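Local coordinates for protein Ceg4 (Legionella pneumophila subsp. pneumophila, PDB 6AOK) that removes phosphate from phosphotyrosine as a magnesium-binding HAD-like phosphatase effector, attenuating the activation of eukaryotic MAPK pathways, at residues L88-H98 and F123-E132. Sequence-based numbering, arbitrary orientation. Where two conformers were deposited one is given.
Sequences LMSPEAVAFFH and FKYQGFSDEE
In this N-terminal, HAD-like phosphatase part of Ceg4, the Schellman turn that ends helix 116-125 packs against helix 91-100 and the loop that leads into it. Q126 meets M89 before the helix, and F128 meets H98 near its end. G127, at positive phi, is the C-prime residue of the motif, in which F128 N bonds F123 O. The amide of Q126 pairs with the backbone of M89, a selenomethionine. M89 N donates to Q126 OE1 at 2.8 Å, in the carbonyl plane and on a lone pair. Q126 NE2 returns a nearly straight bond to M89 O at 3.1 Å. The two bonds together fix the turn of the amide.

In one of its two conformers, M89 bends at chi3, which lays CE over one face of F123, 3.8 Å from the ring centroid, in a CH-pi contact. In the same conformer SE makes an oblique Met-aromatic contact with this ring. F123 turns its edge to the face of F97, with the planes at 88°.

F128 lies between two rings. H98 stacks on one face, offset, with centroids 3.9 Å apart and planes at 16°. F123 CD2 lies over the other. H98 ND1 donates to the syn lone pair of E132 OE2 at 2.7 Å, nearly in the imidazole plane. E132 OE1 accepts from S129 N at 3.0 Å, and E132 N bonds S129 OG, forming a capping box. A water links H98 NE2 to Q126 O.

The contact thus joins helix 91-100 to both helices 116-125 and 130-133, which follow strand 106-111 of the parallel sheet. F97 also meets W201 of helix 201-211, and Y125 packs on helix 60-71.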
ATOM      1  N   LEU A  88       8.535  -1.081  -8.761  1.00 16.18           N
ATOM      2  CA  LEU A  88       8.662  -1.711  -7.459  1.00 13.56           C
ATOM      3  C   LEU A  88       8.602  -0.670  -6.335  1.00 16.53           C
ATOM      4  O   LEU A  88       8.660   0.543  -6.569  1.00 19.22           O
ATOM      5  CB  LEU A  88       9.975  -2.499  -7.392  1.00 17.98           C
ATOM      6  CG  LEU A  88      10.217  -3.549  -8.470  1.00 15.05           C
ATOM      7  CD1 LEU A  88      11.594  -4.121  -8.251  1.00 17.07           C
ATOM      8  CD2 LEU A  88       9.177  -4.617  -8.277  1.00 14.02           C
HETATM    9  N   MSE A  89       8.477  -1.155  -5.107  1.00 14.64           N
HETATM   10  CA  MSE A  89       8.599  -0.311  -3.906  0.50 17.88           C
HETATM   11  C   MSE A  89      10.023   0.119  -3.725  1.00 18.34           C
HETATM   12  O   MSE A  89      10.909  -0.683  -3.949  1.00 17.45           O
HETATM   13  CB  MSE A  89       8.238  -1.075  -2.639  0.50 19.99           C
HETATM   14  CG  MSE A  89       6.854  -1.383  -2.439  0.50 23.01           C
HETATM   15 SE   MSE A  89       6.722  -1.994  -0.598  0.40 25.99          SE
HETATM   16  CE  MSE A  89       6.730  -3.914  -1.018  0.50 24.71           C
ATOM     17  N   SER A  90      10.275   1.341  -3.256  1.00 20.33           N
ATOM     18  CA  SER A  90      11.639   1.713  -2.918  1.00 21.98           C
ATOM     19  C   SER A  90      12.111   0.933  -1.681  1.00 20.25           C
ATOM     20  O   SER A  90      11.307   0.460  -0.886  1.00 18.24           O
ATOM     21  CB  SER A  90      11.741   3.217  -2.630  1.00 23.33           C
ATOM     22  OG  SER A  90      10.940   3.553  -1.506  1.00 20.44           O
ATOM     23  N   PRO A  91      13.418   0.812  -1.501  1.00 20.63           N
ATOM     24  CA  PRO A  91      13.939   0.174  -0.289  1.00 21.68           C
ATOM     25  C   PRO A  91      13.450   0.835   0.982  1.00 22.25           C
ATOM     26  O   PRO A  91      13.273   0.142   2.000  1.00 20.51           O
ATOM     27  CB  PRO A  91      15.460   0.350  -0.433  1.00 25.38           C
ATOM     28  CG  PRO A  91      15.695   0.552  -1.917  1.00 24.92           C
ATOM     29  CD  PRO A  91      14.481   1.276  -2.415  1.00 23.30           C
ATOM     30  N   GLU A  92      13.279   2.173   0.968  1.00 18.03           N
ATOM     31  CA  GLU A  92      12.717   2.868   2.124  1.00 18.13           C
ATOM     32  C   GLU A  92      11.270   2.436   2.339  1.00 16.39           C
ATOM     33  O   GLU A  92      10.855   2.154   3.474  1.00 16.28           O
ATOM     34  CB  GLU A  92      12.797   4.380   1.945  1.00 21.85           C
ATOM     35  CG  GLU A  92      14.214   4.987   1.952  1.00 27.27           C
ATOM     36  CD  GLU A  92      14.898   4.909   0.596  1.00 30.27           C
ATOM     37  OE1 GLU A  92      14.376   4.280  -0.354  1.00 27.35           O
ATOM     38  OE2 GLU A  92      15.992   5.500   0.478  1.00 34.72           O
ATOM     39  N   ALA A  93      10.497   2.324   1.268  1.00 15.25           N
ATOM     40  CA  ALA A  93       9.121   1.855   1.443  1.00 14.62           C
ATOM     41  C   ALA A  93       9.086   0.422   1.959  1.00 16.74           C
ATOM     42  O   ALA A  93       8.256   0.081   2.818  1.00 16.33           O
ATOM     43  CB  ALA A  93       8.353   1.948   0.131  1.00 13.48           C
ATOM     44  N   VAL A  94       9.958  -0.439   1.415  1.00 17.93           N
ATOM     45  CA  VAL A  94      10.064  -1.816   1.909  1.00 17.31           C
ATOM     46  C   VAL A  94      10.318  -1.835   3.412  1.00 16.55           C
ATOM     47  O   VAL A  94       9.666  -2.570   4.155  1.00 15.67           O
ATOM     48  CB  VAL A  94      11.166  -2.566   1.145  1.00 19.10           C
ATOM     49  CG1 VAL A  94      11.548  -3.854   1.884  1.00 19.06           C
ATOM     50  CG2 VAL A  94      10.701  -2.871  -0.276  1.00 13.41           C
ATOM     51  N   ALA A  95      11.278  -1.030   3.889  1.00 18.52           N
ATOM     52  CA  ALA A  95      11.570  -1.032   5.322  1.00 19.33           C
ATOM     53  C   ALA A  95      10.370  -0.535   6.138  1.00 19.14           C
ATOM     54  O   ALA A  95      10.097  -1.039   7.243  1.00 18.08           O
ATOM     55  CB  ALA A  95      12.814  -0.181   5.617  1.00 20.23           C
ATOM     56  N   PHE A  96       9.671   0.480   5.640  1.00 15.70           N
ATOM     57  CA  PHE A  96       8.479   0.969   6.326  1.00 15.33           C
ATOM     58  C   PHE A  96       7.428  -0.128   6.498  1.00 16.29           C
ATOM     59  O   PHE A  96       6.919  -0.347   7.614  1.00 16.14           O
ATOM     60  CB  PHE A  96       7.862   2.120   5.547  1.00 15.70           C
ATOM     61  CG  PHE A  96       6.603   2.667   6.168  1.00 14.38           C
ATOM     62  CD1 PHE A  96       6.654   3.627   7.161  1.00 15.61           C
ATOM     63  CD2 PHE A  96       5.350   2.222   5.731  1.00 16.49           C
ATOM     64  CE1 PHE A  96       5.457   4.147   7.694  1.00 20.51           C
ATOM     65  CE2 PHE A  96       4.205   2.697   6.275  1.00 17.09           C
ATOM     66  CZ  PHE A  96       4.248   3.674   7.246  1.00 18.15           C
ATOM     67  N   PHE A  97       7.088  -0.827   5.402  1.00 14.74           N
ATOM     68  CA  PHE A  97       6.080  -1.881   5.489  1.00 14.21           C
ATOM     69  C   PHE A  97       6.526  -3.076   6.314  1.00 14.64           C
ATOM     70  O   PHE A  97       5.691  -3.681   6.992  1.00 14.90           O
ATOM     71  CB  PHE A  97       5.639  -2.284   4.077  1.00 13.83           C
ATOM     72  CG  PHE A  97       4.749  -1.253   3.501  1.00 16.87           C
ATOM     73  CD1 PHE A  97       3.452  -1.128   3.975  1.00 17.34           C
ATOM     74  CD2 PHE A  97       5.224  -0.310   2.615  1.00 18.38           C
ATOM     75  CE1 PHE A  97       2.621  -0.116   3.521  1.00 17.73           C
ATOM     76  CE2 PHE A  97       4.396   0.733   2.149  1.00 19.81           C
ATOM     77  CZ  PHE A  97       3.084   0.824   2.617  1.00 19.92           C
ATOM     78  N   HIS A  98       7.816  -3.436   6.318  1.00 14.85           N
ATOM     79  CA  HIS A  98       8.225  -4.465   7.263  1.00 19.28           C
ATOM     80  C   HIS A  98       7.951  -4.011   8.688  1.00 22.62           C
ATOM     81  O   HIS A  98       7.526  -4.803   9.529  1.00 23.65           O
ATOM     82  CB  HIS A  98       9.716  -4.825   7.116  1.00 21.11           C
ATOM     83  CG  HIS A  98      10.009  -5.782   5.993  1.00 20.73           C
ATOM     84  ND1 HIS A  98       9.352  -6.990   5.842  1.00 22.00           N
ATOM     85  CD2 HIS A  98      10.872  -5.690   4.948  1.00 21.25           C
ATOM     86  CE1 HIS A  98       9.805  -7.606   4.760  1.00 22.13           C
ATOM     87  NE2 HIS A  98      10.749  -6.849   4.215  1.00 22.54           N
ATOM     88  N   PHE A 123       4.483  -7.205  -3.215  1.00 11.25           N
ATOM     89  CA  PHE A 123       5.010  -7.435  -1.863  1.00 10.28           C
ATOM     90  C   PHE A 123       5.711  -8.774  -1.778  1.00 11.14           C
ATOM     91  O   PHE A 123       6.788  -8.888  -1.194  1.00 13.37           O
ATOM     92  CB  PHE A 123       3.858  -7.390  -0.832  1.00  9.92           C
ATOM     93  CG  PHE A 123       3.525  -5.993  -0.350  1.00 13.40           C
ATOM     94  CD1 PHE A 123       2.611  -5.189  -1.051  1.00 13.72           C
ATOM     95  CD2 PHE A 123       4.101  -5.509   0.810  1.00 12.72           C
ATOM     96  CE1 PHE A 123       2.299  -3.929  -0.627  1.00 15.21           C
ATOM     97  CE2 PHE A 123       3.824  -4.191   1.253  1.00 16.58           C
ATOM     98  CZ  PHE A 123       2.919  -3.404   0.552  1.00 16.60           C
ATOM     99  N   LYS A 124       5.115  -9.808  -2.350  1.00 11.45           N
ATOM    100  CA  LYS A 124       5.727 -11.147  -2.313  1.00 14.87           C
ATOM    101  C   LYS A 124       7.061 -11.153  -3.022  1.00 14.90           C
ATOM    102  O   LYS A 124       8.035 -11.741  -2.534  1.00 16.30           O
ATOM    103  CB  LYS A 124       4.785 -12.163  -2.971  1.00 17.46           C
ATOM    104  CG  LYS A 124       5.253 -13.648  -3.072  1.00 24.95           C
ATOM    105  CD  LYS A 124       5.561 -14.207  -1.712  1.00 31.30           C
ATOM    106  CE  LYS A 124       4.428 -13.987  -0.702  1.00 34.23           C
ATOM    107  NZ  LYS A 124       4.900 -14.341   0.691  1.00 36.77           N
ATOM    108  N   TYR A 125       7.117 -10.547  -4.205  1.00 12.83           N
ATOM    109  CA  TYR A 125       8.381 -10.512  -4.927  1.00 13.58           C
ATOM    110  C   TYR A 125       9.438  -9.824  -4.081  1.00 16.62           C
ATOM    111  O   TYR A 125      10.639 -10.200  -4.106  1.00 14.63           O
ATOM    112  CB  TYR A 125       8.201  -9.780  -6.260  1.00 13.53           C
ATOM    113  CG  TYR A 125       9.541  -9.529  -6.911  1.00 14.46           C
ATOM    114  CD1 TYR A 125      10.326 -10.603  -7.350  1.00 15.62           C
ATOM    115  CD2 TYR A 125      10.024  -8.252  -7.063  1.00 14.41           C
ATOM    116  CE1 TYR A 125      11.578 -10.394  -7.909  1.00 16.66           C
ATOM    117  CE2 TYR A 125      11.267  -8.031  -7.626  1.00 15.52           C
ATOM    118  CZ  TYR A 125      12.043  -9.099  -8.029  1.00 16.61           C
ATOM    119  OH  TYR A 125      13.317  -8.892  -8.569  1.00 20.48           O
ATOM    120  N   GLN A 126       9.021  -8.792  -3.327  1.00 12.89           N
ATOM    121  CA  GLN A 126       9.995  -7.987  -2.594  1.00 13.38           C
ATOM    122  C   GLN A 126      10.234  -8.483  -1.173  1.00 15.39           C
ATOM    123  O   GLN A 126      10.802  -7.755  -0.355  1.00 16.92           O
ATOM    124  CB  GLN A 126       9.610  -6.499  -2.643  1.00 14.40           C
ATOM    125  CG  GLN A 126       9.698  -5.953  -4.127  1.00 12.74           C
ATOM    126  CD  GLN A 126       9.645  -4.457  -4.188  1.00 13.26           C
ATOM    127  OE1 GLN A 126       8.606  -3.868  -4.514  1.00 14.79           O
ATOM    128  NE2 GLN A 126      10.756  -3.814  -3.861  1.00 14.80           N
ATOM    129  N   GLY A 127       9.930  -9.728  -0.899  1.00 16.01           N
ATOM    130  CA  GLY A 127      10.480 -10.380   0.268  1.00 18.02           C
ATOM    131  C   GLY A 127       9.529 -10.435   1.425  1.00 18.03           C
ATOM    132  O   GLY A 127       9.952 -10.763   2.528  1.00 20.88           O
ATOM    133  N   PHE A 128       8.275 -10.062   1.222  1.00 14.59           N
ATOM    134  CA  PHE A 128       7.304 -10.121   2.299  1.00 15.40           C
ATOM    135  C   PHE A 128       6.714 -11.515   2.474  1.00 16.93           C
ATOM    136  O   PHE A 128       6.418 -12.206   1.506  1.00 18.94           O
ATOM    137  CB  PHE A 128       6.214  -9.080   2.031  1.00 13.09           C
ATOM    138  CG  PHE A 128       6.678  -7.698   2.331  1.00 13.24           C
ATOM    139  CD1 PHE A 128       7.410  -6.996   1.400  1.00 13.62           C
ATOM    140  CD2 PHE A 128       6.484  -7.140   3.588  1.00 14.73           C
ATOM    141  CE1 PHE A 128       7.853  -5.693   1.665  1.00 13.78           C
ATOM    142  CE2 PHE A 128       6.937  -5.852   3.881  1.00 15.65           C
ATOM    143  CZ  PHE A 128       7.607  -5.124   2.921  1.00 14.31           C
ATOM    144  N   SER A 129       6.518 -11.925   3.729  1.00 17.11           N
ATOM    145  CA  SER A 129       5.959 -13.237   4.018  1.00 17.80           C
ATOM    146  C   SER A 129       4.441 -13.201   3.871  1.00 17.57           C
ATOM    147  O   SER A 129       3.830 -12.145   3.875  1.00 14.72           O
ATOM    148  CB  SER A 129       6.324 -13.670   5.431  1.00 18.93           C
ATOM    149  OG  SER A 129       5.588 -12.844   6.326  1.00 18.61           O
ATOM    150  N   ASP A 130       3.834 -14.384   3.742  1.00 20.88           N
ATOM    151  CA  ASP A 130       2.379 -14.438   3.690  1.00 23.24           C
ATOM    152  C   ASP A 130       1.765 -13.840   4.944  1.00 20.28           C
ATOM    153  O   ASP A 130       0.735 -13.151   4.869  1.00 16.83           O
ATOM    154  CB  ASP A 130       1.912 -15.870   3.512  1.00 28.60           C
ATOM    155  CG  ASP A 130       2.263 -16.433   2.146  1.00 35.74           C
ATOM    156  OD1 ASP A 130       2.415 -15.642   1.195  1.00 36.37           O
ATOM    157  OD2 ASP A 130       2.377 -17.681   2.024  1.00 40.90           O
ATOM    158  N   GLU A 131       2.399 -14.088   6.107  1.00 18.06           N
ATOM    159  CA  GLU A 131       1.944 -13.505   7.365  1.00 22.34           C
ATOM    160  C   GLU A 131       1.901 -11.986   7.292  1.00 20.37           C
ATOM    161  O   GLU A 131       0.916 -11.360   7.710  1.00 16.69           O
ATOM    162  CB  GLU A 131       2.851 -13.946   8.512  1.00 27.13           C
ATOM    163  CG  GLU A 131       2.299 -13.529   9.851  1.00 34.61           C
ATOM    164  CD  GLU A 131       3.314 -13.707  10.972  1.00 45.29           C
ATOM    165  OE1 GLU A 131       4.165 -14.638  10.882  1.00 47.42           O
ATOM    166  OE2 GLU A 131       3.260 -12.899  11.933  1.00 50.14           O
ATOM    167  N   GLU A 132       2.965 -11.364   6.769  1.00 16.75           N
ATOM    168  CA  GLU A 132       2.959  -9.921   6.650  1.00 17.12           C
ATOM    169  C   GLU A 132       1.910  -9.457   5.662  1.00 16.05           C
ATOM    170  O   GLU A 132       1.219  -8.466   5.896  1.00 16.32           O
ATOM    171  CB  GLU A 132       4.330  -9.415   6.201  1.00 18.54           C
ATOM    172  CG  GLU A 132       5.380  -9.517   7.252  1.00 20.09           C
ATOM    173  CD  GLU A 132       6.747  -9.177   6.669  1.00 26.24           C
ATOM    174  OE1 GLU A 132       7.259  -9.920   5.783  1.00 24.64           O
ATOM    175  OE2 GLU A 132       7.270  -8.110   7.072  1.00 30.29           O
TER
HETATM  176  O   HOH W   1      12.301  -7.479   1.849  1.00 15.92           O